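Local coordinates for protein glutamate--tRNA ligase (Methanothermobacter thermautotrophicus, PDB 3AII) that probably charges tRNA with glutamate in two steps, first activating the amino acid with ATP to Glu-AMP and then transferring it to the acceptor end, at residues Ala91-Glu96 and Val287-Arg292; Glu136-Arg141 and Val270-Asn275; Ile318-Leu323 and Ile375-Ala380; Arg402-Ala407 and Ala520-Val525; Val411-Val416 and Gly471-His476. All blocks are in the same frame, centred on the assembly; numbering follows the deposited sequence.

Interaction 1: Ala91-Glu96 and Val287-Arg292; sequences AGVKGE and VTHVLR
A single side-chain to backbone hydrogen bond, flanked by light van der Waals contact, joins the loop leading into strand 98-101 to the start of strand 289-291 at the surface of the catalytic domain. His289 carries it. Its CG stands anti to the carbonyl carbon (chi1 -65°), which aims the imidazole at residues 91-96, and NE2 donates to Ala91 O over 2.9 Å. The acceptor lies in the plane of the ring at its edge, and the N-H meets it nearly along the C=O axis, with 156° at the hydrogen. Gly92 follows with positive phi, turning the chain so that Val93 comes back beside the imidazole; Val93 CG2 rests 4.0 Å from His289 NE2, the two side chains crossing at about a right angle. At the other ring nitrogen, His289 ND1 lies 2.7 Å from Thr288 OG1, a second hydrogen bond. The same hydroxyl is also hydrogen-bonded to Val98 N, while the methyl Thr288 CG2 touches Glu96 O at 3.5 Å. Strand 289-291 pairs in parallel with strand 316-318, so the incoming loop is fastened beside this two-stranded parallel pair. With both ring nitrogens engaged, the rotation of the imidazole is probably held, and NE2 carries a proton in its bond to Ala91 O.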
# COMPACT_ATOMS: atom_id res chain seq x y z
N ALA A 91 18.17 -1.70 -20.47
CA ALA A 91 18.83 -1.33 -21.73
C ALA A 91 19.76 -0.15 -21.52
O ALA A 91 19.60 0.63 -20.59
CB ALA A 91 17.81 -1.00 -22.78
N GLY A 92 20.73 -0.01 -22.42
CA GLY A 92 21.59 1.15 -22.44
C GLY A 92 22.36 1.43 -21.17
O GLY A 92 22.77 2.57 -20.94
N VAL A 93 22.56 0.41 -20.34
CA VAL A 93 23.40 0.55 -19.15
C VAL A 93 24.83 0.94 -19.55
O VAL A 93 25.53 0.18 -20.20
CB VAL A 93 23.46 -0.75 -18.32
CG1 VAL A 93 24.56 -0.66 -17.26
CG2 VAL A 93 22.12 -1.03 -17.68
N LYS A 94 25.24 2.14 -19.15
CA LYS A 94 26.63 2.57 -19.28
C LYS A 94 27.04 3.29 -18.01
O LYS A 94 26.47 4.33 -17.66
CB LYS A 94 26.85 3.46 -20.50
CG LYS A 94 25.89 4.62 -20.64
CD LYS A 94 26.31 5.49 -21.81
CE LYS A 94 25.14 6.22 -22.44
NZ LYS A 94 25.46 6.65 -23.83
N GLY A 95 28.01 2.73 -17.30
CA GLY A 95 28.40 3.25 -16.01
C GLY A 95 27.34 2.94 -14.96
O GLY A 95 26.54 2.02 -15.12
N GLU A 96 27.33 3.72 -13.89
CA GLU A 96 26.44 3.48 -12.77
C GLU A 96 24.96 3.63 -13.14
O GLU A 96 24.59 4.50 -13.93
CB GLU A 96 26.82 4.39 -11.60
CG GLU A 96 27.55 5.67 -12.01
CD GLU A 96 28.95 5.79 -11.40
OE1 GLU A 96 29.53 6.90 -11.45
OE2 GLU A 96 29.47 4.78 -10.87
N VAL A 287 19.51 10.47 -12.77
CA VAL A 287 18.71 9.26 -12.99
C VAL A 287 18.98 8.70 -14.39
O VAL A 287 18.96 9.46 -15.38
CB VAL A 287 17.22 9.56 -12.83
CG1 VAL A 287 16.38 8.38 -13.30
CG2 VAL A 287 16.94 9.90 -11.37
N THR A 288 19.25 7.40 -14.48
CA THR A 288 19.61 6.78 -15.76
C THR A 288 18.47 5.97 -16.35
O THR A 288 18.38 5.81 -17.57
CB THR A 288 20.83 5.85 -15.60
OG1 THR A 288 20.52 4.80 -14.66
CG2 THR A 288 22.04 6.63 -15.11
N HIS A 289 17.60 5.46 -15.48
CA HIS A 289 16.50 4.60 -15.88
C HIS A 289 15.28 5.00 -15.10
O HIS A 289 15.30 5.02 -13.86
CB HIS A 289 16.84 3.14 -15.63
CG HIS A 289 17.97 2.63 -16.46
ND1 HIS A 289 19.29 2.86 -16.15
CD2 HIS A 289 17.97 1.90 -17.61
CE1 HIS A 289 20.06 2.30 -17.07
NE2 HIS A 289 19.28 1.71 -17.96
N VAL A 290 14.22 5.32 -15.83
CA VAL A 290 12.95 5.68 -15.24
C VAL A 290 11.98 4.51 -15.36
O VAL A 290 11.58 4.13 -16.46
CB VAL A 290 12.36 6.93 -15.92
CG1 VAL A 290 10.92 7.15 -15.48
CG2 VAL A 290 13.24 8.15 -15.65
N LEU A 291 11.59 3.96 -14.21
CA LEU A 291 10.77 2.76 -14.16
C LEU A 291 9.51 3.06 -13.37
O LEU A 291 9.57 3.26 -12.16
CB LEU A 291 11.55 1.63 -13.49
CG LEU A 291 10.87 0.28 -13.31
CD1 LEU A 291 10.42 -0.25 -14.66
CD2 LEU A 291 11.83 -0.69 -12.63
N ARG A 292 8.36 3.09 -14.05
CA ARG A 292 7.09 3.31 -13.37
C ARG A 292 5.94 2.58 -14.07
O ARG A 292 6.09 2.11 -15.20
CB ARG A 292 6.78 4.80 -13.27
CG ARG A 292 6.50 5.45 -14.63
CD ARG A 292 6.53 6.96 -14.55
NE ARG A 292 7.13 7.56 -15.74
CZ ARG A 292 6.46 7.97 -16.81
NH1 ARG A 292 5.14 7.85 -16.85
NH2 ARG A 292 7.11 8.51 -17.83

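Interaction 2: Glu136-Arg141 and Val270-Asn275; sequences EDTDPR and VYPMMN
Apolar packing comes first. Pro140 sits over one face of the Tyr271 ring, its CD 4.0 Å from the ring centroid and only 9° off the normal, a well-centred CH-pi contact. Pro140 CG leans farther out, 3.9 Å from Tyr271 CZ, so the pyrrolidine covers the phenol end of the ring. Beside this pair the methyl of Thr138 meets another proline, CG2 lying 3.7 Å from Pro272 CG. Both segments belong to the class I catalytic domain: residues 136-141 form the loop after strand 130-135, and Tyr271 and Pro272 lie on edge strand 270-272 of an antiparallel sheet, just before helix 274-284. An alanine in place of Tyr271 would remove the ring under Pro140 and would probably leave the loop less firmly seated on this strand. Polar contact between the backbones is indirect, through a water that donates to Thr138 O at 2.7 Å and to Pro272 O at 3.0 Å. Thr138 O also approaches Tyr271 CD2 to 3.3 Å. Glu136, whose carboxylate is salt-bridged to Arg134, brings OE1 loosely near Met274 CG.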
# COMPACT_ATOMS: atom_id res chain seq x y z
N GLU A 136 7.55 14.24 -4.18
CA GLU A 136 7.08 15.16 -5.21
C GLU A 136 5.90 15.98 -4.68
O GLU A 136 4.73 15.67 -4.92
CB GLU A 136 6.78 14.38 -6.50
CG GLU A 136 8.06 13.77 -7.07
CD GLU A 136 7.99 13.34 -8.53
OE1 GLU A 136 6.87 13.13 -9.05
OE2 GLU A 136 9.07 13.19 -9.14
N ASP A 137 6.24 17.03 -3.94
CA ASP A 137 5.26 17.81 -3.18
C ASP A 137 5.07 19.22 -3.74
O ASP A 137 5.05 20.19 -2.98
CB ASP A 137 5.67 17.87 -1.71
CG ASP A 137 6.97 18.61 -1.49
OD1 ASP A 137 7.80 18.71 -2.43
OD2 ASP A 137 7.17 19.13 -0.38
N THR A 138 4.93 19.33 -5.06
CA THR A 138 4.76 20.64 -5.71
C THR A 138 3.31 21.06 -5.96
O THR A 138 3.06 22.00 -6.74
CB THR A 138 5.47 20.68 -7.07
OG1 THR A 138 4.99 19.58 -7.86
CG2 THR A 138 6.97 20.54 -6.88
N ASP A 139 2.36 20.38 -5.34
CA ASP A 139 0.96 20.82 -5.39
C ASP A 139 0.55 21.13 -3.97
O ASP A 139 0.26 20.22 -3.19
CB ASP A 139 0.05 19.73 -5.98
CG ASP A 139 -1.40 20.17 -6.08
OD1 ASP A 139 -2.19 19.42 -6.69
OD2 ASP A 139 -1.76 21.26 -5.57
N PRO A 140 0.55 22.42 -3.62
CA PRO A 140 0.41 22.80 -2.21
C PRO A 140 -0.90 22.35 -1.59
O PRO A 140 -0.94 22.12 -0.39
CB PRO A 140 0.50 24.33 -2.24
CG PRO A 140 0.18 24.72 -3.65
CD PRO A 140 0.64 23.60 -4.52
N ARG A 141 -1.95 22.21 -2.40
CA ARG A 141 -3.26 21.83 -1.85
C ARG A 141 -3.44 20.34 -1.64
O ARG A 141 -4.44 19.91 -1.05
CB ARG A 141 -4.39 22.36 -2.74
CG ARG A 141 -4.48 23.88 -2.77
CD ARG A 141 -5.78 24.37 -3.39
NE ARG A 141 -5.86 25.83 -3.37
CZ ARG A 141 -5.60 26.60 -4.42
NH1 ARG A 141 -5.27 26.07 -5.59
NH2 ARG A 141 -5.70 27.92 -4.30
N VAL A 270 4.50 30.48 -7.49
CA VAL A 270 4.71 29.96 -8.83
C VAL A 270 5.24 28.54 -8.70
O VAL A 270 6.30 28.33 -8.10
CB VAL A 270 5.69 30.82 -9.65
CG1 VAL A 270 5.83 30.25 -11.06
CG2 VAL A 270 5.20 32.28 -9.74
N TYR A 271 4.49 27.57 -9.23
CA TYR A 271 4.79 26.14 -9.01
C TYR A 271 4.98 25.39 -10.32
O TYR A 271 4.29 25.65 -11.31
CB TYR A 271 3.63 25.48 -8.25
CG TYR A 271 3.63 25.80 -6.78
CD1 TYR A 271 3.00 26.94 -6.29
CD2 TYR A 271 4.30 24.97 -5.89
CE1 TYR A 271 3.01 27.21 -4.93
CE2 TYR A 271 4.32 25.24 -4.55
CZ TYR A 271 3.68 26.36 -4.08
OH TYR A 271 3.71 26.60 -2.73
N PRO A 272 5.92 24.42 -10.33
CA PRO A 272 6.12 23.62 -11.53
C PRO A 272 5.04 22.55 -11.67
O PRO A 272 4.50 22.04 -10.67
CB PRO A 272 7.48 22.95 -11.28
CG PRO A 272 7.51 22.79 -9.80
CD PRO A 272 6.88 24.08 -9.27
N MET A 273 4.73 22.24 -12.92
CA MET A 273 3.92 21.07 -13.23
C MET A 273 4.82 19.85 -13.27
O MET A 273 6.04 19.96 -13.51
CB MET A 273 3.21 21.24 -14.57
CG MET A 273 2.25 22.41 -14.60
SD MET A 273 0.95 22.19 -13.38
CE MET A 273 -0.07 20.94 -14.16
N MET A 274 4.21 18.70 -13.00
CA MET A 274 4.94 17.45 -12.83
C MET A 274 5.94 17.15 -13.95
O MET A 274 7.10 16.80 -13.68
CB MET A 274 3.94 16.29 -12.64
CG MET A 274 4.47 15.16 -11.78
SD MET A 274 4.39 13.60 -12.66
CE MET A 274 5.01 14.16 -14.23
N ASN A 275 5.53 17.28 -15.20
CA ASN A 275 6.43 16.91 -16.28
C ASN A 275 7.69 17.77 -16.37
O ASN A 275 8.72 17.31 -16.85
CB ASN A 275 5.69 16.86 -17.62
CG ASN A 275 4.84 15.61 -17.74
OD1 ASN A 275 3.63 15.67 -17.95
ND2 ASN A 275 5.48 14.46 -17.58
O HOH W 1 1.99 22.54 -9.18

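Interaction 3: Ile318-Leu323 and Ile375-Ala380; sequences IHYGRL and IGVKIA
Tyr320 and Leu323 meet the 375-380 loop in different ways, one through the root of its side chain and the other through its tip. In Tyr320, CG occupies the crowded position between the backbone N and the carbonyl carbon (chi1 54°), so the phenol swings off toward Arg115, Ala116 and Leu119 of helix 111-126 and leaves CB against the loop. That CB lies 3.5 Å from Lys378 O and 4.3 Å from Val377 CB. Leu323 does the reverse: with CG anti to the backbone N, its CD1 reaches out to meet Ile375 CD1 tip to tip at 3.6 Å. Ile379, whose CB points away, turns back at chi2 (-59°) until CD1 rests 3.6 Å from His319 O. Between these side chains the backbones come very close at Gly321, whose N donates to Lys378 O across 2.8 Å in an almost perfectly straight bond (179°) lying in the plane of the carbonyl. A side chain at this position would run into the carbonyl oxygens of Ile379 and Ala380, which makes glycine the residue that fits. Arg115 joins the two segments, hydrogen-bonding both Gly321 O and Gly376 O. Gly376 itself, with positive phi, is where the chain leaves helix 365-375. Here, then, a loop following a helix docks on the segment that continues strand 316-318, a loop-to-loop junction within the class I synthetase catalytic domain.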
# COMPACT_ATOMS: atom_id res chain seq x y z
N ILE A 318 11.20 3.01 -19.00
CA ILE A 318 10.65 1.66 -18.95
C ILE A 318 9.29 1.69 -18.26
O ILE A 318 9.19 1.98 -17.07
CB ILE A 318 11.60 0.70 -18.23
CG1 ILE A 318 12.96 0.71 -18.92
CG2 ILE A 318 11.01 -0.71 -18.19
CD1 ILE A 318 14.08 0.16 -18.09
N HIS A 319 8.24 1.39 -19.03
CA HIS A 319 6.88 1.48 -18.53
C HIS A 319 6.26 0.09 -18.44
O HIS A 319 6.35 -0.70 -19.38
CB HIS A 319 6.03 2.36 -19.47
CG HIS A 319 6.28 3.82 -19.32
ND1 HIS A 319 7.50 4.41 -19.62
CD2 HIS A 319 5.47 4.83 -18.93
CE1 HIS A 319 7.42 5.71 -19.41
NE2 HIS A 319 6.20 5.99 -18.99
N TYR A 320 5.64 -0.20 -17.30
CA TYR A 320 5.02 -1.51 -17.12
C TYR A 320 3.51 -1.41 -16.93
O TYR A 320 2.98 -0.35 -16.57
CB TYR A 320 5.67 -2.27 -15.96
CG TYR A 320 5.70 -1.51 -14.65
CD1 TYR A 320 6.89 -0.96 -14.18
CD2 TYR A 320 4.56 -1.36 -13.89
CE1 TYR A 320 6.93 -0.28 -12.98
CE2 TYR A 320 4.58 -0.67 -12.69
CZ TYR A 320 5.77 -0.13 -12.24
OH TYR A 320 5.81 0.55 -11.05
N GLY A 321 2.82 -2.51 -17.17
CA GLY A 321 1.37 -2.52 -17.17
C GLY A 321 0.73 -2.23 -15.83
O GLY A 321 1.37 -2.31 -14.78
N ARG A 322 -0.55 -1.88 -15.86
CA ARG A 322 -1.30 -1.60 -14.64
C ARG A 322 -1.57 -2.87 -13.85
O ARG A 322 -1.58 -3.97 -14.39
CB ARG A 322 -2.62 -0.89 -14.97
CG ARG A 322 -2.44 0.46 -15.63
CD ARG A 322 -3.76 1.20 -15.76
NE ARG A 322 -3.57 2.56 -16.26
CZ ARG A 322 -4.55 3.46 -16.36
NH1 ARG A 322 -5.79 3.14 -16.00
NH2 ARG A 322 -4.29 4.67 -16.82
N LEU A 323 -1.78 -2.69 -12.55
CA LEU A 323 -2.13 -3.80 -11.68
C LEU A 323 -3.46 -3.46 -11.03
O LEU A 323 -3.60 -2.43 -10.38
CB LEU A 323 -1.06 -3.98 -10.61
CG LEU A 323 -1.00 -5.36 -9.96
CD1 LEU A 323 -0.59 -6.39 -11.00
CD2 LEU A 323 -0.04 -5.37 -8.79
N ILE A 375 5.64 -10.76 -10.70
CA ILE A 375 4.93 -10.04 -11.77
C ILE A 375 5.92 -9.30 -12.68
O ILE A 375 5.71 -9.22 -13.89
CB ILE A 375 3.90 -9.05 -11.21
CG1 ILE A 375 2.74 -9.81 -10.56
CG2 ILE A 375 3.38 -8.14 -12.31
CD1 ILE A 375 1.74 -8.92 -9.86
N GLY A 376 6.99 -8.77 -12.10
CA GLY A 376 8.04 -8.11 -12.86
C GLY A 376 7.59 -6.87 -13.62
O GLY A 376 6.55 -6.27 -13.32
N VAL A 377 8.38 -6.48 -14.62
CA VAL A 377 8.09 -5.28 -15.41
C VAL A 377 7.27 -5.61 -16.65
O VAL A 377 7.46 -5.01 -17.72
CB VAL A 377 9.38 -4.53 -15.79
CG1 VAL A 377 10.05 -3.96 -14.55
CG2 VAL A 377 10.33 -5.44 -16.54
N LYS A 378 6.34 -6.55 -16.49
CA LYS A 378 5.46 -6.97 -17.57
C LYS A 378 4.83 -5.79 -18.30
O LYS A 378 4.19 -4.93 -17.67
CB LYS A 378 4.37 -7.89 -17.01
CG LYS A 378 3.37 -8.40 -18.04
CD LYS A 378 2.37 -9.34 -17.40
CE LYS A 378 1.33 -9.79 -18.41
NZ LYS A 378 0.43 -10.84 -17.84
N ILE A 379 5.00 -5.74 -19.61
CA ILE A 379 4.44 -4.64 -20.40
C ILE A 379 2.92 -4.66 -20.37
O ILE A 379 2.28 -3.63 -20.18
CB ILE A 379 4.92 -4.67 -21.86
CG1 ILE A 379 6.45 -4.76 -21.93
CG2 ILE A 379 4.42 -3.43 -22.60
CD1 ILE A 379 7.17 -3.62 -21.24
N ALA A 380 2.34 -5.84 -20.56
CA ALA A 380 0.89 -5.96 -20.61
C ALA A 380 0.25 -5.81 -19.23
O ALA A 380 0.84 -6.17 -18.21
CB ALA A 380 0.50 -7.29 -21.24

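Interaction 4: Arg402-Ala407 and Ala520-Val525; sequences RRYFFA and ASELEV
Tyr404 leaves strand 402-408 with CG anti to the carbonyl carbon (chi1 -59°), its CB directed at the 3-10 turn of residues 520-522. Farther out, Ala520 CB lies over one face of the ring, 4.1 Å from Tyr404 CD1. Tyr404 CE1 approaches Ala520 N at 3.6 Å. On the other edge Leu523 CD2 lies 3.8 Å from Tyr404 CE2, while Leu523 CD1 makes an off-centre CH-pi contact with the ring. At the tip the hydroxyl works both ways: Tyr404 OH donates to Glu522 OE2 over a short 2.5 Å, using the anti lone pair of that oxygen, and accepts from Arg402 NE at 2.9 Å. Arg402, bent at chi3, also forms a salt bridge from NH1 to Glu522 OE2 (2.8 Å), striking the oxygen from above the carboxylate plane, with guanidinium and carboxylate 87° apart. A phenylalanine in place of Tyr404 would lose the hydroxyl and would probably leave Glu522 and Arg402 less firmly positioned. In this anticodon-binding region, therefore, one carboxylate oxygen gripped by two donors ties turn to strand; those two donors, one of them a guanidinium, would probably favour an ionised Glu522.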
# COMPACT_ATOMS: atom_id res chain seq x y z
N ARG A 402 1.70 -19.68 15.51
CA ARG A 402 1.20 -20.52 16.61
C ARG A 402 -0.30 -20.72 16.47
O ARG A 402 -1.02 -19.79 16.06
CB ARG A 402 1.51 -19.87 17.97
CG ARG A 402 2.99 -19.69 18.23
CD ARG A 402 3.26 -18.78 19.43
NE ARG A 402 3.01 -19.45 20.71
CZ ARG A 402 3.96 -20.03 21.45
NH1 ARG A 402 3.64 -20.62 22.59
NH2 ARG A 402 5.22 -20.03 21.04
N ARG A 403 -0.77 -21.91 16.82
CA ARG A 403 -2.17 -22.28 16.65
C ARG A 403 -2.97 -22.20 17.94
O ARG A 403 -2.54 -22.71 18.98
CB ARG A 403 -2.28 -23.69 16.09
CG ARG A 403 -1.70 -23.87 14.69
CD ARG A 403 -2.00 -25.27 14.18
NE ARG A 403 -1.71 -26.30 15.17
CZ ARG A 403 -1.97 -27.60 14.99
NH1 ARG A 403 -2.52 -27.99 13.85
NH2 ARG A 403 -1.69 -28.49 15.93
N TYR A 404 -4.15 -21.59 17.86
CA TYR A 404 -5.08 -21.54 18.99
C TYR A 404 -6.52 -21.76 18.51
O TYR A 404 -6.84 -21.50 17.34
CB TYR A 404 -5.00 -20.18 19.69
CG TYR A 404 -3.61 -19.86 20.21
CD1 TYR A 404 -3.21 -20.28 21.47
CD2 TYR A 404 -2.69 -19.20 19.41
CE1 TYR A 404 -1.93 -20.01 21.94
CE2 TYR A 404 -1.41 -18.93 19.87
CZ TYR A 404 -1.04 -19.33 21.13
OH TYR A 404 0.24 -19.07 21.56
N PHE A 405 -7.39 -22.20 19.43
CA PHE A 405 -8.83 -22.30 19.16
C PHE A 405 -9.54 -21.03 19.61
O PHE A 405 -9.55 -20.72 20.81
CB PHE A 405 -9.45 -23.49 19.92
CG PHE A 405 -9.08 -24.85 19.37
CD1 PHE A 405 -8.69 -25.01 18.05
CD2 PHE A 405 -9.14 -25.97 20.19
CE1 PHE A 405 -8.36 -26.28 17.55
CE2 PHE A 405 -8.81 -27.23 19.70
CZ PHE A 405 -8.44 -27.39 18.38
N PHE A 406 -10.12 -20.30 18.65
CA PHE A 406 -10.98 -19.15 18.92
C PHE A 406 -12.36 -19.52 18.41
O PHE A 406 -12.53 -19.81 17.24
CB PHE A 406 -10.46 -17.91 18.19
CG PHE A 406 -11.45 -16.76 18.11
CD1 PHE A 406 -11.76 -16.01 19.24
CD2 PHE A 406 -12.05 -16.42 16.90
CE1 PHE A 406 -12.67 -14.95 19.17
CE2 PHE A 406 -12.95 -15.36 16.82
CZ PHE A 406 -13.26 -14.63 17.95
N ALA A 407 -13.34 -19.53 19.32
CA ALA A 407 -14.72 -19.84 18.95
C ALA A 407 -15.50 -18.53 18.81
O ALA A 407 -15.85 -17.90 19.81
CB ALA A 407 -15.36 -20.73 20.01
N ALA A 520 -3.62 -18.56 24.77
CA ALA A 520 -3.53 -17.35 24.00
C ALA A 520 -3.03 -16.19 24.85
O ALA A 520 -2.45 -15.24 24.34
CB ALA A 520 -4.89 -17.02 23.38
N SER A 521 -3.23 -16.27 26.17
CA SER A 521 -2.77 -15.20 27.06
C SER A 521 -1.25 -15.02 27.04
O SER A 521 -0.74 -13.99 27.49
CB SER A 521 -3.26 -15.44 28.50
OG SER A 521 -2.72 -16.63 29.04
N GLU A 522 -0.53 -16.02 26.53
CA GLU A 522 0.93 -15.92 26.36
C GLU A 522 1.37 -15.00 25.21
O GLU A 522 2.55 -14.63 25.10
CB GLU A 522 1.54 -17.31 26.16
CG GLU A 522 1.34 -17.88 24.74
CD GLU A 522 1.62 -19.37 24.66
OE1 GLU A 522 2.27 -19.91 25.58
OE2 GLU A 522 1.19 -20.00 23.68
N LEU A 523 0.43 -14.64 24.33
CA LEU A 523 0.76 -13.84 23.16
C LEU A 523 1.04 -12.39 23.52
O LEU A 523 0.50 -11.87 24.50
CB LEU A 523 -0.38 -13.90 22.15
CG LEU A 523 -0.69 -15.30 21.61
CD1 LEU A 523 -2.06 -15.34 20.94
CD2 LEU A 523 0.43 -15.73 20.66
N GLU A 524 1.90 -11.76 22.73
CA GLU A 524 2.17 -10.35 22.87
C GLU A 524 1.75 -9.63 21.60
O GLU A 524 1.71 -10.23 20.53
CB GLU A 524 3.65 -10.12 23.14
CG GLU A 524 4.11 -10.65 24.50
CD GLU A 524 5.61 -10.55 24.71
OE1 GLU A 524 6.05 -10.51 25.88
OE2 GLU A 524 6.35 -10.50 23.70
N VAL A 525 1.43 -8.35 21.73
CA VAL A 525 1.12 -7.53 20.57
C VAL A 525 2.17 -7.69 19.46
O VAL A 525 3.38 -7.71 19.72
CB VAL A 525 0.93 -6.04 20.96
CG1 VAL A 525 0.74 -5.17 19.73
CG2 VAL A 525 -0.26 -5.91 21.92

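Interaction 5: Val411-Val416 and Gly471-His476; sequences VKLEVV and GELRYH
Where Val416 meets residues 473-475, the two strands are drawn tightly together. Val416 N donates to Leu473 O at 2.8 Å, and Tyr475 N returns a bond of equal length to Val416 O at 172°, the alternating pattern of parallel pairing about Arg474. On the face carrying Leu473 and Val415, apolar groups gather: Leu473 CD2 lies 3.9 Å from Leu413 CB and 4.1 Å from Val415 CG2, while Val466 and Tyr468 of strand 464-469 also touch Leu473. The strands thereby join the ends of a six-stranded sheet in the anticodon-binding region, crossing at -32°. Toward Glu414 they diverge, and a water fills in, donating to Glu414 O and accepting from Leu473 N at 2.8 Å. The opposite face is more exposed: Arg474 lays a face of its guanidinium against Val416 CG1, 3.5 Å from NH1, and Glu472 OE2 approaches Val416 CG2. Glu414 O and Leu473 O, two acceptors only 3.0 Å apart, cannot bond each other; their mutual repulsion is probably eased by the donors each has, the water and Val416 N.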
# COMPACT_ATOMS: atom_id res chain seq x y z
N VAL A 411 -21.37 -20.73 21.59
CA VAL A 411 -22.47 -21.23 22.39
C VAL A 411 -21.90 -22.12 23.50
O VAL A 411 -21.03 -22.95 23.27
CB VAL A 411 -23.52 -21.97 21.54
CG1 VAL A 411 -22.88 -23.06 20.72
CG2 VAL A 411 -24.63 -22.54 22.45
N LYS A 412 -22.36 -21.88 24.72
CA LYS A 412 -21.84 -22.62 25.86
C LYS A 412 -22.69 -23.86 26.05
O LYS A 412 -23.90 -23.75 26.24
CB LYS A 412 -21.83 -21.77 27.12
CG LYS A 412 -21.14 -22.42 28.29
CD LYS A 412 -21.12 -21.50 29.51
CE LYS A 412 -20.30 -22.11 30.64
NZ LYS A 412 -20.40 -21.32 31.90
N LEU A 413 -22.06 -25.03 26.00
CA LEU A 413 -22.78 -26.29 26.03
C LEU A 413 -22.14 -27.29 26.99
O LEU A 413 -20.92 -27.45 27.02
CB LEU A 413 -22.84 -26.91 24.64
CG LEU A 413 -23.60 -26.13 23.57
CD1 LEU A 413 -23.28 -26.62 22.15
CD2 LEU A 413 -25.09 -26.25 23.86
N GLU A 414 -22.98 -27.95 27.78
CA GLU A 414 -22.51 -29.03 28.64
C GLU A 414 -22.35 -30.29 27.80
O GLU A 414 -23.23 -30.61 27.00
CB GLU A 414 -23.53 -29.30 29.75
CG GLU A 414 -23.18 -30.48 30.60
CD GLU A 414 -24.13 -30.63 31.77
OE1 GLU A 414 -25.24 -30.07 31.70
OE2 GLU A 414 -23.76 -31.32 32.75
N VAL A 415 -21.24 -31.00 27.98
CA VAL A 415 -21.12 -32.31 27.32
C VAL A 415 -21.84 -33.32 28.21
O VAL A 415 -21.26 -33.85 29.15
CB VAL A 415 -19.64 -32.71 27.10
CG1 VAL A 415 -19.55 -34.07 26.40
CG2 VAL A 415 -18.93 -31.63 26.27
N VAL A 416 -23.12 -33.53 27.93
CA VAL A 416 -23.95 -34.39 28.78
C VAL A 416 -23.51 -35.84 28.67
O VAL A 416 -23.38 -36.38 27.58
CB VAL A 416 -25.43 -34.27 28.39
CG1 VAL A 416 -26.29 -35.25 29.19
CG2 VAL A 416 -25.92 -32.83 28.58
N GLY A 471 -30.73 -28.93 20.84
CA GLY A 471 -30.04 -27.91 21.60
C GLY A 471 -29.21 -28.49 22.73
O GLY A 471 -28.75 -27.76 23.61
N GLU A 472 -29.02 -29.80 22.71
CA GLU A 472 -28.26 -30.45 23.76
C GLU A 472 -27.05 -31.17 23.19
O GLU A 472 -27.13 -31.80 22.15
CB GLU A 472 -29.14 -31.45 24.51
CG GLU A 472 -28.38 -32.26 25.53
CD GLU A 472 -29.30 -33.17 26.33
OE1 GLU A 472 -29.83 -34.14 25.74
OE2 GLU A 472 -29.48 -32.92 27.53
N LEU A 473 -25.93 -31.08 23.88
CA LEU A 473 -24.72 -31.74 23.41
C LEU A 473 -24.50 -33.01 24.22
O LEU A 473 -24.30 -32.92 25.43
CB LEU A 473 -23.54 -30.77 23.54
CG LEU A 473 -22.29 -31.07 22.73
CD1 LEU A 473 -22.56 -30.94 21.24
CD2 LEU A 473 -21.15 -30.15 23.16
N ARG A 474 -24.55 -34.18 23.58
CA ARG A 474 -24.43 -35.44 24.31
C ARG A 474 -23.19 -36.25 23.93
O ARG A 474 -22.90 -36.44 22.76
CB ARG A 474 -25.67 -36.32 24.13
CG ARG A 474 -25.47 -37.73 24.62
CD ARG A 474 -26.78 -38.52 24.68
NE ARG A 474 -27.71 -37.97 25.65
CZ ARG A 474 -27.60 -38.13 26.97
NH1 ARG A 474 -28.51 -37.61 27.78
NH2 ARG A 474 -26.58 -38.81 27.47
N TYR A 475 -22.48 -36.74 24.95
CA TYR A 475 -21.29 -37.56 24.77
C TYR A 475 -21.61 -38.83 24.00
O TYR A 475 -22.63 -39.48 24.27
CB TYR A 475 -20.71 -37.95 26.13
CG TYR A 475 -19.49 -38.82 26.03
CD1 TYR A 475 -18.24 -38.25 25.80
CD2 TYR A 475 -19.56 -40.20 26.15
CE1 TYR A 475 -17.11 -39.02 25.70
CE2 TYR A 475 -18.43 -40.99 26.05
CZ TYR A 475 -17.21 -40.39 25.83
OH TYR A 475 -16.07 -41.17 25.73
N HIS A 476 -20.75 -39.19 23.04
CA HIS A 476 -20.88 -40.46 22.33
C HIS A 476 -19.71 -41.40 22.59
O HIS A 476 -19.91 -42.56 22.97
CB HIS A 476 -21.08 -40.24 20.83
CG HIS A 476 -21.18 -41.52 20.05
ND1 HIS A 476 -20.09 -42.15 19.51
CD2 HIS A 476 -22.25 -42.29 19.74
CE1 HIS A 476 -20.47 -43.25 18.89
NE2 HIS A 476 -21.78 -43.36 19.01
O HOH W 2 -25.69 -29.64 26.25

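From the N terminus, interaction 1 closes the first and longest loop, bringing the segment before strand 98-101 to strand 289-291. Interaction 2 falls wholly within that span, joining the loop after strand 130-135 to the entry of helix 274-284, which leads on to strand 289-291. Interaction 3 opens only afterwards, joining the end of strand 316-318 to the loop after helix 365-375, yet touches interaction 1: Val290 O and Ile318 N lie 2.8 Å apart in a probable hydrogen bond. All three lie in the catalytic part. In the anticodon-binding part, interaction 4 closes a loop from strand 402-408 to the turn before strand 528-531; within it, interaction 5 pairs strand 410-416 with strand 472-477. None of the loops cross.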